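Local coordinates for protein phosphomethylpyrimidine kinase (Pyrococcus furiosus, PDB 2PB9) that probably makes thiamine phosphate through its C-terminal ThiN domain, the part in this crystal, and phosphorylates hydroxymethylpyrimidine and its phosphate through its kinase domain, at residues A81-T84 with Y85-F88; R99-R102 with E103-E106. All coordinates share one frame; numbering follows the deposited sequence.

Interaction 1 (A81-T84 with Y85-F88)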
loop_
_atom_site.group_PDB
_atom_site.type_symbol
_atom_site.label_atom_id
_atom_site.label_comp_id
_atom_site.label_asym_id
_atom_site.label_seq_id
_atom_site.Cartn_x
_atom_site.Cartn_y
_atom_site.Cartn_z
ATOM N N ALA A 81 1.295 23.266 4.528
ATOM C CA ALA A 81 2.086 23.132 3.315
ATOM C C ALA A 81 2.644 24.481 2.863
ATOM O O ALA A 81 3.852 24.618 2.636
ATOM C CB ALA A 81 1.228 22.532 2.212
ATOM N N VAL A 82 1.760 25.470 2.728
ATOM C CA VAL A 82 2.173 26.794 2.287
ATOM C C VAL A 82 3.070 27.433 3.334
ATOM O O VAL A 82 4.034 28.117 3.001
ATOM C CB VAL A 82 0.948 27.722 1.994
ATOM C CG1 VAL A 82 0.535 28.493 3.233
ATOM C CG2 VAL A 82 1.287 28.689 0.899
ATOM N N LEU A 83 2.762 27.184 4.599
ATOM C CA LEU A 83 3.531 27.737 5.698
ATOM C C LEU A 83 4.957 27.191 5.634
ATOM O O LEU A 83 5.922 27.949 5.731
ATOM C CB LEU A 83 2.848 27.381 7.031
ATOM C CG LEU A 83 2.622 28.510 8.064
ATOM C CD1 LEU A 83 2.276 29.820 7.373
ATOM C CD2 LEU A 83 1.510 28.111 9.021
ATOM N N THR A 84 5.082 25.880 5.445
ATOM C CA THR A 84 6.385 25.221 5.348
ATOM C C THR A 84 7.133 25.684 4.094
ATOM O O THR A 84 8.356 25.881 4.103
ATOM C CB THR A 84 6.210 23.681 5.301
ATOM O OG1 THR A 84 5.802 23.212 6.589
ATOM C CG2 THR A 84 7.504 22.983 4.881
ATOM N N TYR A 85 6.384 25.852 3.012
ATOM C CA TYR A 85 6.945 26.285 1.744
ATOM C C TYR A 85 7.572 27.673 1.907
ATOM O O TYR A 85 8.630 27.951 1.352
ATOM C CB TYR A 85 5.833 26.313 0.699
ATOM C CG TYR A 85 6.281 26.572 -0.714
ATOM C CD1 TYR A 85 6.451 25.518 -1.620
ATOM C CD2 TYR A 85 6.458 27.878 -1.175
ATOM C CE1 TYR A 85 6.776 25.760 -2.955
ATOM C CE2 TYR A 85 6.778 28.138 -2.504
ATOM C CZ TYR A 85 6.934 27.076 -3.391
ATOM O OH TYR A 85 7.231 27.346 -4.709
HETATM N N MSE A 86 6.914 28.536 2.682
HETATM C CA MSE A 86 7.408 29.893 2.918
HETATM C C MSE A 86 8.776 29.899 3.597
HETATM O O MSE A 86 9.555 30.843 3.447
HETATM C CB MSE A 86 6.397 30.685 3.753
HETATM C CG MSE A 86 5.168 31.109 2.952
HETATM SE SE MSE A 86 3.615 31.635 3.999
HETATM C CE MSE A 86 3.981 33.521 4.195
ATOM N N ARG A 87 9.065 28.845 4.349
ATOM C CA ARG A 87 10.346 28.737 5.024
ATOM C C ARG A 87 11.467 28.743 3.988
ATOM O O ARG A 87 12.637 28.925 4.325
ATOM C CB ARG A 87 10.401 27.447 5.840
ATOM C CG ARG A 87 10.152 27.644 7.325
ATOM C CD ARG A 87 9.846 26.327 8.019
ATOM N NE ARG A 87 10.853 25.311 7.734
ATOM C CZ ARG A 87 10.672 24.009 7.941
ATOM N NH1 ARG A 87 9.518 23.569 8.441
ATOM N NH2 ARG A 87 11.637 23.146 7.631
ATOM N N PHE A 88 11.096 28.553 2.725
ATOM C CA PHE A 88 12.058 28.521 1.635
ATOM C C PHE A 88 11.826 29.663 0.658
ATOM O O PHE A 88 12.766 30.200 0.082
ATOM C CB PHE A 88 11.957 27.182 0.916
ATOM C CG PHE A 88 12.269 26.013 1.798
ATOM C CD1 PHE A 88 13.579 25.614 2.009
ATOM C CD2 PHE A 88 11.252 25.345 2.465
ATOM C CE1 PHE A 88 13.872 24.566 2.871
ATOM C CE2 PHE A 88 11.539 24.296 3.330
ATOM C CZ PHE A 88 12.854 23.908 3.532
#
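Met86 (selenomethionine here) packs back along its own helix against Leu83, its SE 4.1 Å from Leu83 CD1, the two side chains meeting at a slant. With CG anti to the carbonyl carbon (chi1 -74°), beside the backbone N, the long unbranched side chain carries SE back over the preceding turn, where Val82 CG1 lies 4.5 Å from it. Beneath these side chains, Tyr85 N donates to Ala81 O at 2.8 Å and Met86 N to Val82 O at 2.9 Å, the i to i-4 bonds of helix 77-86, near its C-terminal end. Met86 N also leans weakly on Leu83 O, and at Arg87 the three-residue spacing takes over: Arg87 N binds Thr84 O at 3.1 Å, reaching it from well above the carbonyl plane. The same oxygen meets the edge of the Phe88 ring, CD2 lying 3.4 Å away from it. Arg87 runs alongside Thr84, whose methyl CG2 sits over one guanidinium face, 4.1 Å from NH1; the long arginine can thus cover the methyl and still carry its NH2 to a salt bridge with Glu144 of helix 138-149. Thr84 turns OG1 back to Arg80 O, a good use of a small hydroxyl inside a helix. Tyr85 stacks on Phe172, and its OH bonds Pro154 O.

Interaction 2 (R99-R102 with E103-E106); sequences RYSR and EIIE
A serine N-cap opens helix 102-114, which follows strand 94-98 of the mixed sheet of the ThiN domain, and Ser101 holds the first turn in two ways. Its OG accepts a weak but straight bond from Ile104 N at 3.4 Å, and its backbone O takes Ile105 N at 3.0 Å, almost in line with the carbonyl. Serine suits the N-cap because its short side chain can bring an acceptor to the amide three residues on; chi1 of 80° places OG between the backbone N and the carbonyl carbon, turned to Ile104 N. Beside the cap, Tyr100 swings its ring back across Ile105, CE1 lying 3.7 Å from Ile105 CB and OH 3.9 Å from CG2. The side chain also touches Ile169 of strand 168-173 and Leu160 and Pro167 in loops. A serine in place of Tyr100 would probably leave a gap beside Ile105 and remove the ring's packing there, along with the contacts to Leu160 and Pro167. Ile104, branched and buried, packs on Ile169 as well. Arg99 crosses it at about a right angle: with its NE bonded to Arg26 O, the guanidinium lies flat over the Ile104 tip, NH2 3.7 Å from CD1, the methyl offset toward the rim of the planar group.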
loop_
_atom_site.group_PDB
_atom_site.type_symbol
_atom_site.label_atom_id
_atom_site.label_comp_id
_atom_site.label_asym_id
_atom_site.label_seq_id
_atom_site.Cartn_x
_atom_site.Cartn_y
_atom_site.Cartn_z
ATOM N N ARG A 99 -7.056 17.740 -7.716
ATOM C CA ARG A 99 -7.046 16.311 -7.984
ATOM C C ARG A 99 -5.826 15.851 -8.789
ATOM O O ARG A 99 -5.307 16.594 -9.626
ATOM C CB ARG A 99 -8.324 15.944 -8.747
ATOM C CG ARG A 99 -8.659 14.475 -8.747
ATOM C CD ARG A 99 -10.043 14.268 -9.285
ATOM N NE ARG A 99 -10.125 14.620 -10.700
ATOM C CZ ARG A 99 -9.720 13.833 -11.694
ATOM N NH1 ARG A 99 -9.204 12.635 -11.437
ATOM N NH2 ARG A 99 -9.824 14.248 -12.949
ATOM N N TYR A 100 -5.374 14.625 -8.528
ATOM C CA TYR A 100 -4.247 14.054 -9.257
ATOM C C TYR A 100 -4.748 12.934 -10.174
ATOM O O TYR A 100 -5.705 12.231 -9.854
ATOM C CB TYR A 100 -3.194 13.462 -8.301
ATOM C CG TYR A 100 -2.098 12.669 -9.013
ATOM C CD1 TYR A 100 -0.917 13.288 -9.441
ATOM C CD2 TYR A 100 -2.285 11.319 -9.340
ATOM C CE1 TYR A 100 0.044 12.588 -10.187
ATOM C CE2 TYR A 100 -1.339 10.613 -10.085
ATOM C CZ TYR A 100 -0.178 11.253 -10.510
ATOM O OH TYR A 100 0.739 10.568 -11.297
ATOM N N SER A 101 -4.090 12.785 -11.318
ATOM C CA SER A 101 -4.403 11.732 -12.285
ATOM C C SER A 101 -3.375 11.839 -13.406
ATOM O O SER A 101 -2.783 12.905 -13.605
ATOM C CB SER A 101 -5.829 11.875 -12.841
ATOM O OG SER A 101 -5.906 12.857 -13.854
ATOM N N ARG A 102 -3.146 10.737 -14.115
ATOM C CA ARG A 102 -2.176 10.718 -15.208
ATOM C C ARG A 102 -2.355 11.895 -16.150
ATOM O O ARG A 102 -1.415 12.621 -16.452
ATOM C CB ARG A 102 -2.293 9.415 -16.008
ATOM C CG ARG A 102 -3.719 9.029 -16.402
ATOM C CD ARG A 102 -3.747 8.190 -17.697
ATOM N NE ARG A 102 -5.080 7.630 -17.945
ATOM C CZ ARG A 102 -5.406 6.345 -17.759
ATOM N NH1 ARG A 102 -4.495 5.460 -17.332
ATOM N NH2 ARG A 102 -6.656 5.947 -17.979
ATOM N N GLU A 103 -3.582 12.088 -16.598
ATOM C CA GLU A 103 -3.882 13.163 -17.520
ATOM C C GLU A 103 -3.490 14.540 -16.993
ATOM O O GLU A 103 -2.743 15.275 -17.649
ATOM C CB GLU A 103 -5.368 13.139 -17.859
ATOM C CG GLU A 103 -5.717 13.815 -19.161
ATOM C CD GLU A 103 -6.998 13.265 -19.759
ATOM O OE1 GLU A 103 -7.054 12.042 -20.022
ATOM O OE2 GLU A 103 -7.950 14.052 -19.962
ATOM N N ILE A 104 -3.979 14.886 -15.805
ATOM C CA ILE A 104 -3.689 16.193 -15.233
ATOM C C ILE A 104 -2.201 16.426 -15.050
ATOM O O ILE A 104 -1.677 17.468 -15.436
ATOM C CB ILE A 104 -4.420 16.382 -13.888
ATOM C CG1 ILE A 104 -5.932 16.269 -14.118
ATOM C CG2 ILE A 104 -4.069 17.741 -13.283
ATOM C CD1 ILE A 104 -6.756 16.384 -12.878
ATOM N N ILE A 105 -1.514 15.451 -14.477
ATOM C CA ILE A 105 -0.096 15.603 -14.272
ATOM C C ILE A 105 0.655 15.674 -15.612
ATOM O O ILE A 105 1.509 16.549 -15.787
ATOM C CB ILE A 105 0.445 14.467 -13.393
ATOM C CG1 ILE A 105 1.819 14.853 -12.848
ATOM C CG2 ILE A 105 0.512 13.177 -14.179
ATOM C CD1 ILE A 105 1.832 16.164 -12.059
ATOM N N GLU A 106 0.337 14.790 -16.562
ATOM C CA GLU A 106 1.016 14.829 -17.863
ATOM C C GLU A 106 0.832 16.226 -18.459
ATOM O O GLU A 106 1.784 16.854 -18.933
ATOM C CB GLU A 106 0.426 13.823 -18.867
ATOM C CG GLU A 106 0.310 12.350 -18.438
ATOM C CD GLU A 106 1.543 11.802 -17.725
ATOM O OE1 GLU A 106 2.672 12.252 -18.043
ATOM O OE2 GLU A 106 1.379 10.909 -16.856
#

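Interactions 1 and 2 sit at opposite ends of neighbouring helices in the chain: 81-88 covers the C-terminal part of helix 77-86 and the residues after it, whereas 99-106 starts helix 102-114, and strand 94-98 of the mixed sheet runs between them. Their centres are 24 Å apart, on opposite sides of the chain's centre, and their nearest atoms about 14 Å apart, so neither touches the other. Strand 168-173, antiparallel to 94-98 and next to it in the sheet, serves both: Phe172 meets the tyrosine of interaction 1, while Ile169, three residues earlier, receives the tyrosine and isoleucines of interaction 2. Interaction 1 is the more buried of the two, interaction 2 only partly so.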